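Long-range contacts in putative polysaccharide biosynthesis protein with aminopeptidase-like domain (Clostridium acetobutylicum, PDB 3K9T), which binds one zinc ion per subunit and probably takes part in making modified polysaccharides, with no peptidase activity expected despite its aminopeptidase-like domain: residues Y20-E24 with L331-K336; C30-N36 with P68-I73; V38-M42 with S166-G170; L184-T188 with G200-I204; I245-V250 with L309-S313. All blocks are in the same frame, centred on the assembly; numbering follows the deposited sequence. Where two conformers were deposited one is given.

Interaction 1: Y20-E24 with L331-K336; sequences YNLIE and LCYMNK
The ring of Tyr20 turns its edge to the turn 331-334, against Met334 CB and Leu331 O. Residues 20-24 are one turn of helix 12-26, closed by Glu24 N to Tyr20 O at 2.8 Å. Residues 331-333 form a 3-10 turn, with Met334 N bonded to Leu331 O at 3.0 Å. The chain then extends through Met334 and Asn335, and Asn335 N-caps helix 336-355. The CA atoms of Tyr20 and Lys336 are 6.6 Å apart, those of Glu24 and Leu331 6.9 Å. Tyr20 has a t rotamer. Its OH lies 3.5 Å from Leu331 CB and its CD1 3.9 Å from Met334 CB. Leu331 (m, t) sends CD2 to Ile23 CG2 at 3.7 Å. The selenium of Met334 (selenomethionine) is 4.0 Å from Ile23 CD1. Lys336, extended from an m chi1, passes CE at 3.9 Å from Tyr20 CD2. A water joins Lys336 NZ (2.8 Å) to Asn21 OD1 (2.7 Å). No direct hydrogen bond joins the segments. Leu331 and Met334 also touch Cys194, at the start of helix 194-211. This is helix-to-loop packing of the aminopeptidase-like fold, beside the zinc site, with Met334 about 8 Å from the zinc ligand Asp196 between side chains.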
# COMPACT_ATOMS: atom_id res chain seq x y z
N TYR A 20 6.83 35.99 -20.92
CA TYR A 20 7.07 35.73 -22.34
C TYR A 20 8.04 36.76 -22.97
O TYR A 20 8.98 36.40 -23.70
CB TYR A 20 5.77 35.71 -23.16
CG TYR A 20 6.11 35.61 -24.62
CD1 TYR A 20 6.52 34.39 -25.18
CD2 TYR A 20 6.14 36.73 -25.43
CE1 TYR A 20 6.90 34.30 -26.50
CE2 TYR A 20 6.51 36.63 -26.75
CZ TYR A 20 6.89 35.42 -27.29
OH TYR A 20 7.27 35.33 -28.63
N ASN A 21 7.78 38.04 -22.68
CA ASN A 21 8.58 39.15 -23.21
C ASN A 21 10.05 39.08 -22.81
O ASN A 21 10.92 39.45 -23.62
CB ASN A 21 8.00 40.47 -22.77
CG ASN A 21 6.65 40.77 -23.41
OD1 ASN A 21 6.28 40.19 -24.43
ND2 ASN A 21 5.91 41.72 -22.81
N LEU A 22 10.32 38.61 -21.58
CA LEU A 22 11.68 38.36 -21.12
C LEU A 22 12.31 37.21 -21.93
O LEU A 22 13.48 37.28 -22.33
CB LEU A 22 11.69 38.02 -19.61
CG LEU A 22 13.02 37.65 -18.92
CD1 LEU A 22 14.14 38.62 -19.35
CD2 LEU A 22 12.90 37.52 -17.35
N ILE A 23 11.54 36.15 -22.18
CA ILE A 23 12.00 35.04 -22.99
C ILE A 23 12.35 35.58 -24.36
O ILE A 23 13.44 35.32 -24.89
CB ILE A 23 10.92 33.91 -23.10
CG1 ILE A 23 10.77 33.19 -21.74
CG2 ILE A 23 11.21 32.95 -24.34
CD1 ILE A 23 9.52 32.33 -21.62
N GLU A 24 11.45 36.36 -24.94
CA GLU A 24 11.70 36.87 -26.29
C GLU A 24 12.99 37.71 -26.33
O GLU A 24 13.78 37.56 -27.25
CB GLU A 24 10.49 37.67 -26.76
CG GLU A 24 10.52 38.07 -28.21
CD GLU A 24 9.25 38.77 -28.61
OE1 GLU A 24 9.06 39.89 -28.12
OE2 GLU A 24 8.42 38.21 -29.36
N LEU A 331 9.90 30.45 -30.11
CA LEU A 331 8.99 31.38 -29.43
C LEU A 331 7.51 30.97 -29.50
O LEU A 331 6.76 31.03 -28.50
CB LEU A 331 9.25 32.80 -29.94
CG LEU A 331 10.59 33.40 -29.47
CD1 LEU A 331 10.89 34.69 -30.22
CD2 LEU A 331 10.61 33.62 -27.90
N CYS A 332 7.10 30.52 -30.68
CA CYS A 332 5.71 30.09 -30.88
C CYS A 332 5.38 28.82 -30.11
O CYS A 332 4.22 28.49 -29.96
CB CYS A 332 5.39 29.93 -32.37
SG CYS A 332 4.75 31.48 -33.05
N TYR A 333 6.39 28.15 -29.58
CA TYR A 333 6.17 26.97 -28.73
C TYR A 333 5.83 27.37 -27.29
O TYR A 333 5.19 26.61 -26.56
CB TYR A 333 7.37 26.00 -28.81
CG TYR A 333 7.22 24.74 -28.01
CD1 TYR A 333 6.15 23.87 -28.22
CD2 TYR A 333 8.12 24.43 -26.98
CE1 TYR A 333 6.00 22.69 -27.42
CE2 TYR A 333 7.99 23.27 -26.22
CZ TYR A 333 6.93 22.41 -26.45
OH TYR A 333 6.80 21.28 -25.69
N MSE A 334 6.27 28.56 -26.88
CA MSE A 334 5.86 29.17 -25.63
C MSE A 334 4.35 29.52 -25.71
O MSE A 334 3.85 29.98 -26.73
CB MSE A 334 6.66 30.45 -25.38
CG MSE A 334 8.16 30.27 -25.21
SE MSE A 334 8.43 29.11 -23.67
CE MSE A 334 8.38 27.30 -24.42
N ASN A 335 3.63 29.28 -24.63
CA ASN A 335 2.22 29.56 -24.51
C ASN A 335 2.01 30.45 -23.27
O ASN A 335 2.45 30.10 -22.18
CB ASN A 335 1.49 28.23 -24.32
CG ASN A 335 0.04 28.40 -24.13
OD1 ASN A 335 -0.44 28.72 -23.03
ND2 ASN A 335 -0.70 28.19 -25.20
N LYS A 336 1.36 31.60 -23.42
CA LYS A 336 1.25 32.56 -22.30
C LYS A 336 0.50 32.03 -21.10
O LYS A 336 0.88 32.29 -19.95
CB LYS A 336 0.66 33.90 -22.77
CG LYS A 336 1.69 34.66 -23.61
CD LYS A 336 1.21 36.01 -24.10
CE LYS A 336 2.34 36.73 -24.81
NZ LYS A 336 1.91 37.89 -25.63
O HOH W 1 3.75 39.28 -23.98

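Interaction 2: C30-N36 with P68-I73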
# COMPACT_ATOMS: atom_id res chain seq x y z
N CYS A 30 23.40 33.85 -27.64
CA CYS A 30 24.08 32.58 -27.68
C CYS A 30 24.73 32.19 -26.33
O CYS A 30 25.92 32.41 -26.09
CB CYS A 30 25.13 32.61 -28.76
SG CYS A 30 25.83 30.98 -29.11
N ARG A 31 23.93 31.60 -25.45
CA ARG A 31 24.45 31.02 -24.22
C ARG A 31 25.20 29.70 -24.47
O ARG A 31 24.98 29.01 -25.43
CB ARG A 31 23.31 30.76 -23.24
CG ARG A 31 22.68 31.99 -22.66
CD ARG A 31 21.26 31.75 -22.18
NE ARG A 31 20.36 31.61 -23.33
CZ ARG A 31 19.74 32.61 -23.94
NH1 ARG A 31 19.89 33.87 -23.51
NH2 ARG A 31 18.97 32.36 -24.98
N SER A 32 26.10 29.39 -23.57
CA SER A 32 26.73 28.08 -23.48
C SER A 32 27.00 27.91 -21.96
O SER A 32 26.47 28.69 -21.14
CB SER A 32 28.01 28.02 -24.31
OG SER A 32 28.61 26.73 -24.27
N ILE A 33 27.80 26.92 -21.57
CA ILE A 33 28.13 26.75 -20.15
C ILE A 33 29.03 27.86 -19.59
O ILE A 33 29.19 27.97 -18.39
CB ILE A 33 28.71 25.38 -19.83
CG1 ILE A 33 29.93 25.05 -20.67
CG2 ILE A 33 27.64 24.30 -20.04
CD1 ILE A 33 30.70 23.84 -20.07
N THR A 34 29.65 28.62 -20.48
CA THR A 34 30.47 29.76 -20.13
C THR A 34 30.24 30.79 -21.23
O THR A 34 29.56 30.51 -22.20
CB THR A 34 31.99 29.42 -20.06
OG1 THR A 34 32.48 29.08 -21.37
CG2 THR A 34 32.25 28.29 -19.08
N GLY A 35 30.77 32.00 -21.06
CA GLY A 35 30.81 32.96 -22.16
C GLY A 35 30.04 34.26 -22.01
O GLY A 35 29.26 34.45 -21.07
N ASN A 36 30.28 35.17 -22.96
CA ASN A 36 29.62 36.48 -22.92
C ASN A 36 28.09 36.42 -23.11
O ASN A 36 27.38 37.35 -22.76
CB ASN A 36 30.26 37.46 -23.92
CG ASN A 36 31.66 37.91 -23.50
OD1 ASN A 36 31.96 38.00 -22.32
ND2 ASN A 36 32.49 38.20 -24.46
N PRO A 68 35.72 24.28 -16.84
CA PRO A 68 36.29 24.32 -18.21
C PRO A 68 36.86 25.66 -18.68
O PRO A 68 36.72 26.67 -18.01
CB PRO A 68 35.08 23.99 -19.10
CG PRO A 68 33.88 24.49 -18.32
CD PRO A 68 34.25 24.28 -16.84
N LYS A 69 37.50 25.63 -19.84
CA LYS A 69 37.88 26.84 -20.55
C LYS A 69 36.63 27.60 -20.94
O LYS A 69 35.53 27.03 -21.04
CB LYS A 69 38.69 26.54 -21.81
CG LYS A 69 40.07 25.99 -21.49
CD LYS A 69 41.02 25.88 -22.69
CE LYS A 69 42.36 25.32 -22.22
NZ LYS A 69 43.51 26.19 -22.61
N GLU A 70 36.80 28.90 -21.14
CA GLU A 70 35.70 29.74 -21.52
C GLU A 70 35.60 29.75 -23.03
O GLU A 70 36.62 29.87 -23.73
CB GLU A 70 35.91 31.16 -20.97
CG GLU A 70 34.82 32.11 -21.43
CD GLU A 70 34.92 33.49 -20.83
OE1 GLU A 70 35.47 33.66 -19.71
OE2 GLU A 70 34.40 34.40 -21.50
N TRP A 71 34.37 29.67 -23.52
CA TRP A 71 34.08 29.66 -24.96
C TRP A 71 33.31 30.91 -25.35
O TRP A 71 32.40 31.35 -24.61
CB TRP A 71 33.24 28.42 -25.33
CG TRP A 71 32.97 28.26 -26.79
CD1 TRP A 71 33.88 27.98 -27.77
CD2 TRP A 71 31.70 28.37 -27.45
NE1 TRP A 71 33.26 27.91 -28.99
CE2 TRP A 71 31.93 28.14 -28.83
CE3 TRP A 71 30.40 28.64 -27.02
CZ2 TRP A 71 30.90 28.17 -29.77
CZ3 TRP A 71 29.37 28.65 -27.96
CH2 TRP A 71 29.62 28.41 -29.31
N ASN A 72 33.66 31.47 -26.51
CA ASN A 72 32.97 32.63 -27.08
C ASN A 72 32.87 32.52 -28.58
O ASN A 72 33.66 31.82 -29.19
CB ASN A 72 33.67 33.91 -26.69
CG ASN A 72 33.32 34.33 -25.29
OD1 ASN A 72 32.19 34.77 -25.03
ND2 ASN A 72 34.27 34.16 -24.36
N ILE A 73 31.90 33.22 -29.18
CA ILE A 73 31.72 33.12 -30.63
C ILE A 73 31.23 34.45 -31.17
O ILE A 73 30.32 35.04 -30.61
CB ILE A 73 30.76 31.92 -30.99
CG1 ILE A 73 30.58 31.76 -32.51
CG2 ILE A 73 29.40 32.05 -30.30
CD1 ILE A 73 30.19 30.32 -32.95
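Two small apolar clusters lie at the centre of this contact. In one, Cys30 SG meets Ile73 CG2 at 3.9 Å and Trp71 CZ3 at 4.4 Å, and Ser32 CB lies at the edge of the Trp71 ring, 3.7 Å from CE3. In the other, Ile33 CD1 packs on Pro68 CG at 3.7 Å, and both side chains touch Ile229 of helix 229-237. The loop between helices 12-26 and 36-45 belongs to the aminopeptidase-like region. It meets the start of strand 70-79, an inner strand of the antiparallel sheet of the insert, so the contact joins the two regions. Gly35 has phi 117°, and its CA sits 3.3 Å from Trp71 O. A CB there would clash with that oxygen. Further out, Trp71 N donates to Thr34 OG1 (2.9 Å), which also bonds Tyr99 OH. Asn36 N, in the first turn of helix 36-45, donates to Asn72 OD1 at 2.8 Å. Asn72 ND2 in turn holds Glu70 OE2 at 2.9 Å, and that carboxylate oxygen forms a salt bridge with Arg39.

Interaction 3: V38-M42 with S166-G170; sequences VRKTM and SLTYG
Val38 opens the contact. It lies on helix 36-45, which packs on strand 166-174 with the two short axes 8.9 Å apart and nearly parallel, at 22°. The helical turn is closed by Met42 N to Val38 O at 2.9 Å, and residues 166-170 are extended. The CA atoms pair as Val38 with Thr168 (6.8 Å) and Met42 with Gly170 (6.9 Å). Val38 (t) points at the strand and places CG1 3.9 Å from Thr168 CB. Arg39 leaves the helix sideways with chi1 m and chi2 and chi3 t, which carries its guanidinium to the start of the strand. There NH2 lies 3.3 Å from both Ser166 O and Ser166 OG. Arg39 forms salt bridges through NH1 to Glu70 and through NH2 to Glu55, and Glu55 also takes hydrogen bonds from Ser166 OG and Thr168 OG1. Met42, a selenomethionine, has chi1 and chi2 both m and chi3 t. Its CG is 4.0 Å from Thr168 CG2 and its CE 3.6 Å from Gly170 N. A CB on Gly170 would collide with the selenium, so glycine makes room for it. This is alpha-on-beta packing on one face of the mixed sheet of the aminopeptidase-like fold. Strand 166-174 runs between strands 52-57 and 219-225, and Met42 reaches both through Ile53 and Phe224. Leu167 and Tyr169 point away from helix 36-45, and their side chains touch helix 229-237.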
# COMPACT_ATOMS: atom_id res chain seq x y z
N VAL A 38 26.23 34.21 -21.62
CA VAL A 38 25.75 34.04 -20.26
C VAL A 38 25.78 35.40 -19.59
O VAL A 38 24.81 35.76 -18.89
CB VAL A 38 26.59 33.05 -19.45
CG1 VAL A 38 25.95 32.87 -18.05
CG2 VAL A 38 26.76 31.68 -20.20
N ARG A 39 26.85 36.17 -19.81
CA ARG A 39 26.95 37.50 -19.20
C ARG A 39 25.86 38.45 -19.69
O ARG A 39 25.27 39.17 -18.88
CB ARG A 39 28.33 38.10 -19.36
CG ARG A 39 29.36 37.32 -18.57
CD ARG A 39 30.78 37.73 -18.84
NE ARG A 39 31.72 36.80 -18.20
CZ ARG A 39 32.56 35.99 -18.85
NH1 ARG A 39 32.64 36.01 -20.16
NH2 ARG A 39 33.35 35.18 -18.18
N LYS A 40 25.54 38.41 -20.99
CA LYS A 40 24.47 39.27 -21.52
C LYS A 40 23.14 38.87 -20.91
O LYS A 40 22.27 39.70 -20.67
CB LYS A 40 24.46 39.25 -23.06
CG LYS A 40 23.75 40.42 -23.71
N THR A 41 23.01 37.58 -20.60
CA THR A 41 21.79 37.04 -20.01
C THR A 41 21.62 37.49 -18.56
O THR A 41 20.52 37.82 -18.15
CB THR A 41 21.77 35.48 -20.15
OG1 THR A 41 21.76 35.16 -21.53
CG2 THR A 41 20.54 34.84 -19.50
N MSE A 42 22.72 37.50 -17.80
CA MSE A 42 22.73 38.02 -16.44
C MSE A 42 22.45 39.53 -16.44
O MSE A 42 21.82 40.06 -15.50
CB MSE A 42 24.08 37.77 -15.78
CG MSE A 42 24.44 36.29 -15.66
SE MSE A 42 23.18 35.18 -14.62
CE MSE A 42 23.98 33.40 -14.99
N SER A 166 36.62 32.32 -17.31
CA SER A 166 35.85 31.98 -16.14
C SER A 166 34.41 31.63 -16.44
O SER A 166 33.85 32.03 -17.48
CB SER A 166 35.90 33.13 -15.14
OG SER A 166 35.40 34.30 -15.75
N LEU A 167 33.83 30.89 -15.49
CA LEU A 167 32.47 30.40 -15.56
C LEU A 167 31.57 31.31 -14.73
O LEU A 167 31.81 31.50 -13.53
CB LEU A 167 32.39 28.95 -15.04
CG LEU A 167 31.01 28.25 -14.98
CD1 LEU A 167 31.14 26.76 -15.27
CD2 LEU A 167 30.36 28.49 -13.67
N THR A 168 30.54 31.85 -15.39
CA THR A 168 29.59 32.76 -14.76
C THR A 168 28.42 32.03 -14.13
O THR A 168 27.85 31.13 -14.76
CB THR A 168 28.97 33.73 -15.81
OG1 THR A 168 30.02 34.31 -16.60
CG2 THR A 168 28.15 34.84 -15.09
N TYR A 169 28.10 32.40 -12.89
CA TYR A 169 26.80 32.04 -12.32
C TYR A 169 26.24 33.21 -11.53
O TYR A 169 26.99 34.02 -10.99
CB TYR A 169 26.79 30.73 -11.50
CG TYR A 169 27.48 30.75 -10.15
CD1 TYR A 169 26.82 31.17 -9.03
CD2 TYR A 169 28.75 30.29 -9.99
CE1 TYR A 169 27.41 31.15 -7.82
CE2 TYR A 169 29.35 30.26 -8.76
CZ TYR A 169 28.69 30.68 -7.68
OH TYR A 169 29.31 30.69 -6.45
N GLY A 170 24.91 33.32 -11.51
CA GLY A 170 24.21 34.38 -10.78
C GLY A 170 23.40 33.85 -9.60
O GLY A 170 22.89 32.74 -9.62

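Interaction 4: L184-T188 with G200-I204; sequences LTTYT and GVALI
Strand 181-187 and helix 194-211 are the first two elements of a beta-alpha-beta unit that ends in strand 219-225. The helix lies back across its own strand. Their short axes approach to 7.9 Å, with N-to-C directions 149° apart. The nearest CA pairs are Thr186 with Gly200 at 5.8 Å and Leu184 with Ile204 at 7.2 Å. Ile204 N bonds Gly200 O at 3.0 Å within the helical turn. Leu184 (m, t) and Thr186 (t) point at the helix, whereas Thr185 and Tyr187, both p, point away. Ile204 has chi1 and chi2 both m. Its CD1 lies 4.0 Å from Leu184 CB, and its CG1 4.2 Å from Thr186 CB. Val201 (t) sets CG2 4.1 Å from Thr186 CG2, 4.2 Å from Thr188 CG2 and 3.7 Å from Tyr187 O. No hydrogen bond crosses. Tyr187 OH hydrogen-bonds the zinc ligand Asp196, so the C-terminal end of the strand borders the metal site, as in zinc aminopeptidase folds. Thr186 OG1 hydrogen-bonds Ala251 O and Asn197 ND2. Gly200 lets the helix come this close, since a CB would clash with Thr186 OG1, which already lies 3.3 Å from Gly200 C.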
# COMPACT_ATOMS: atom_id res chain seq x y z
N LEU A 184 15.58 27.60 -5.30
CA LEU A 184 14.94 27.49 -6.60
C LEU A 184 16.03 27.73 -7.61
O LEU A 184 16.62 28.79 -7.63
CB LEU A 184 13.83 28.55 -6.73
CG LEU A 184 12.70 28.33 -5.71
CD1 LEU A 184 11.81 29.51 -5.67
CD2 LEU A 184 11.91 27.10 -6.07
N THR A 185 16.31 26.73 -8.44
CA THR A 185 17.43 26.82 -9.36
C THR A 185 16.95 26.69 -10.79
O THR A 185 15.91 26.09 -11.06
CB THR A 185 18.47 25.70 -9.07
OG1 THR A 185 18.08 24.47 -9.71
CG2 THR A 185 18.61 25.48 -7.58
N THR A 186 17.72 27.25 -11.71
CA THR A 186 17.44 27.03 -13.12
C THR A 186 18.77 27.15 -13.89
O THR A 186 19.73 27.77 -13.39
CB THR A 186 16.36 27.98 -13.64
OG1 THR A 186 15.87 27.50 -14.90
CG2 THR A 186 16.89 29.44 -13.77
N TYR A 187 18.82 26.59 -15.11
CA TYR A 187 20.08 26.55 -15.84
C TYR A 187 20.15 27.50 -17.06
O TYR A 187 19.21 27.65 -17.84
CB TYR A 187 20.49 25.09 -16.16
CG TYR A 187 19.46 24.28 -16.89
CD1 TYR A 187 19.38 24.35 -18.25
CD2 TYR A 187 18.57 23.46 -16.21
CE1 TYR A 187 18.46 23.64 -18.94
CE2 TYR A 187 17.63 22.72 -16.92
CZ TYR A 187 17.57 22.83 -18.28
OH TYR A 187 16.64 22.13 -19.05
N THR A 188 21.31 28.14 -17.20
CA THR A 188 21.49 29.26 -18.13
C THR A 188 22.33 28.98 -19.38
O THR A 188 22.64 29.90 -20.14
CB THR A 188 22.14 30.38 -17.37
OG1 THR A 188 23.28 29.84 -16.69
CG2 THR A 188 21.14 30.97 -16.37
N GLY A 200 12.46 28.44 -17.73
CA GLY A 200 12.83 28.36 -16.31
C GLY A 200 13.50 29.63 -15.83
O GLY A 200 13.26 30.11 -14.71
N VAL A 201 14.35 30.17 -16.72
CA VAL A 201 15.08 31.38 -16.44
C VAL A 201 14.08 32.51 -16.25
O VAL A 201 14.14 33.19 -15.24
CB VAL A 201 16.10 31.75 -17.56
CG1 VAL A 201 16.70 33.15 -17.29
CG2 VAL A 201 17.18 30.73 -17.61
N ALA A 202 13.14 32.69 -17.19
CA ALA A 202 12.18 33.80 -17.06
C ALA A 202 11.22 33.57 -15.90
O ALA A 202 10.90 34.53 -15.20
CB ALA A 202 11.42 34.08 -18.34
N LEU A 203 10.82 32.31 -15.64
CA LEU A 203 9.88 32.04 -14.54
C LEU A 203 10.47 32.37 -13.17
O LEU A 203 9.86 33.07 -12.38
CB LEU A 203 9.38 30.59 -14.57
CG LEU A 203 8.61 30.11 -13.32
CD1 LEU A 203 7.31 30.78 -13.35
CD2 LEU A 203 8.43 28.58 -13.23
N ILE A 204 11.63 31.82 -12.88
CA ILE A 204 12.31 32.00 -11.61
C ILE A 204 12.58 33.50 -11.40
O ILE A 204 12.44 34.00 -10.29
CB ILE A 204 13.60 31.09 -11.62
CG1 ILE A 204 13.19 29.62 -11.50
CG2 ILE A 204 14.54 31.36 -10.58
CD1 ILE A 204 12.37 29.35 -10.37

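Interaction 5: I245-V250 with L309-S313. Unlike the reference sequence in segment 309-313: Ser310 (reference Pro).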
# COMPACT_ATOMS: atom_id res chain seq x y z
N ILE A 245 19.19 24.37 3.79
CA ILE A 245 18.26 24.19 2.66
C ILE A 245 17.24 23.09 2.97
O ILE A 245 17.54 21.90 2.99
CB ILE A 245 19.02 23.92 1.37
CG1 ILE A 245 19.94 25.12 1.08
CG2 ILE A 245 18.03 23.67 0.23
CD1 ILE A 245 21.06 24.81 0.10
N LYS A 246 16.02 23.52 3.26
CA LYS A 246 14.98 22.62 3.76
C LYS A 246 14.38 21.89 2.58
O LYS A 246 14.03 20.75 2.68
CB LYS A 246 13.89 23.42 4.50
CG LYS A 246 13.21 22.71 5.71
CD LYS A 246 11.68 23.11 5.89
CE LYS A 246 11.15 23.33 7.36
NZ LYS A 246 11.67 22.47 8.45
N MSE A 247 14.27 22.57 1.45
CA MSE A 247 13.66 22.02 0.26
C MSE A 247 14.05 22.84 -0.98
O MSE A 247 14.61 23.92 -0.89
CB MSE A 247 12.14 21.90 0.44
CG MSE A 247 11.35 23.17 0.79
SE MSE A 247 9.51 22.71 1.30
CE MSE A 247 9.43 23.15 3.19
N GLY A 248 13.79 22.30 -2.16
CA GLY A 248 14.14 23.00 -3.38
C GLY A 248 13.44 22.48 -4.60
O GLY A 248 12.92 21.39 -4.58
N LEU A 249 13.42 23.30 -5.65
CA LEU A 249 12.83 22.93 -6.92
C LEU A 249 13.72 23.40 -8.07
O LEU A 249 14.21 24.51 -8.02
CB LEU A 249 11.44 23.59 -7.08
CG LEU A 249 10.24 23.04 -6.30
CD1 LEU A 249 9.05 23.96 -6.46
CD2 LEU A 249 9.90 21.63 -6.76
N VAL A 250 13.95 22.55 -9.07
CA VAL A 250 14.65 22.94 -10.28
C VAL A 250 13.55 23.27 -11.34
O VAL A 250 12.69 22.45 -11.68
CB VAL A 250 15.57 21.83 -10.80
CG1 VAL A 250 16.14 22.22 -12.15
CG2 VAL A 250 16.69 21.46 -9.78
N LEU A 309 19.96 16.70 -0.49
CA LEU A 309 18.91 17.67 -0.21
C LEU A 309 17.59 17.21 -0.85
O LEU A 309 17.62 16.32 -1.69
CB LEU A 309 19.27 19.04 -0.77
CG LEU A 309 20.61 19.63 -0.37
CD1 LEU A 309 20.91 20.82 -1.33
CD2 LEU A 309 20.56 20.03 1.11
N SER A 310 16.46 17.82 -0.44
CA SER A 310 15.17 17.48 -1.01
C SER A 310 14.84 18.45 -2.11
O SER A 310 14.24 19.49 -1.86
CB SER A 310 14.06 17.51 0.06
OG SER A 310 14.55 16.90 1.21
N VAL A 311 15.21 18.10 -3.31
CA VAL A 311 14.96 18.94 -4.46
C VAL A 311 14.16 18.15 -5.53
O VAL A 311 14.58 17.08 -5.99
CB VAL A 311 16.29 19.50 -5.04
CG1 VAL A 311 16.04 20.32 -6.32
CG2 VAL A 311 16.99 20.29 -4.00
N GLY A 312 12.99 18.67 -5.88
CA GLY A 312 12.23 18.13 -7.01
C GLY A 312 12.28 19.08 -8.19
O GLY A 312 13.10 19.97 -8.23
N SER A 313 11.37 18.88 -9.16
CA SER A 313 11.36 19.64 -10.40
C SER A 313 9.94 19.73 -10.88
O SER A 313 9.28 18.72 -11.13
CB SER A 313 12.27 18.97 -11.42
OG SER A 313 12.44 19.76 -12.60
O HOH W 2 16.88 19.45 1.82
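Three backbone hydrogen bonds and one from a side chain tie these strands together. Val250 N donates to Gly312 O at 2.8 Å and Gly312 N to Gly248 O at 3.0 Å. Gly248 N to Ser310 O, at 2.9 Å, is bent and weak. This is parallel beta pairing inside the eight-stranded mixed sheet of the aminopeptidase-like fold, where strand 245-250 lies between strands 181-187 and 311-315. Gly248 faces Val311 and Leu249 faces Gly312, with CA atoms 4.3 and 4.8 Å apart. The short axes run at 29° to each other. At the C-terminal end Ser313 OG donates to Val250 O at 2.9 Å. CA-H...O contacts accompany these bonds, such as Val311 CA to Gly248 O and Leu249 CA to Gly312 O, both 3.2 Å. Where the strands part at the N-terminal end, a water fills the gap. It accepts from Ser310 N at 2.8 Å and donates to Ile245 O at 2.8 Å, and weakly to Lys246 O. Ser310 differs from the reference sequence, which has proline. Gly248 leaves room for Val311: a CB on it would run into Val311 CG2. Packing closes the contact. Leu249, on the other face from Val250, touches Ile272 of helix 271-282. Ile245 CB meets Leu309 CD2 at 4.2 Å. On the face shared with Val311, Val250 CG2 lies 3.7 Å from Val311 CG1.

Interactions 3, 4 and 5 are buried and all reach the mixed central sheet. Interaction 5 is pairing within it, by backbone bonds. Interactions 3 and 4 lay helices on it, mainly by side-chain packing. Interactions 4 and 5 join through neighbouring strands, where Thr185 N lies 3.1 Å from Leu249 O. Interactions 1 and 2 are only partly buried. Interaction 1 adds a water bridge between Asn21 and Lys336 and meets interaction 4 where Ile23 CG1 packs on Ala202 CB at 3.6 Å. Interaction 2 connects to the insert and is the more polar of these two. It shares a charged cluster with interaction 3, through Glu70 OE2 and Arg39 NH1 at 2.7 Å.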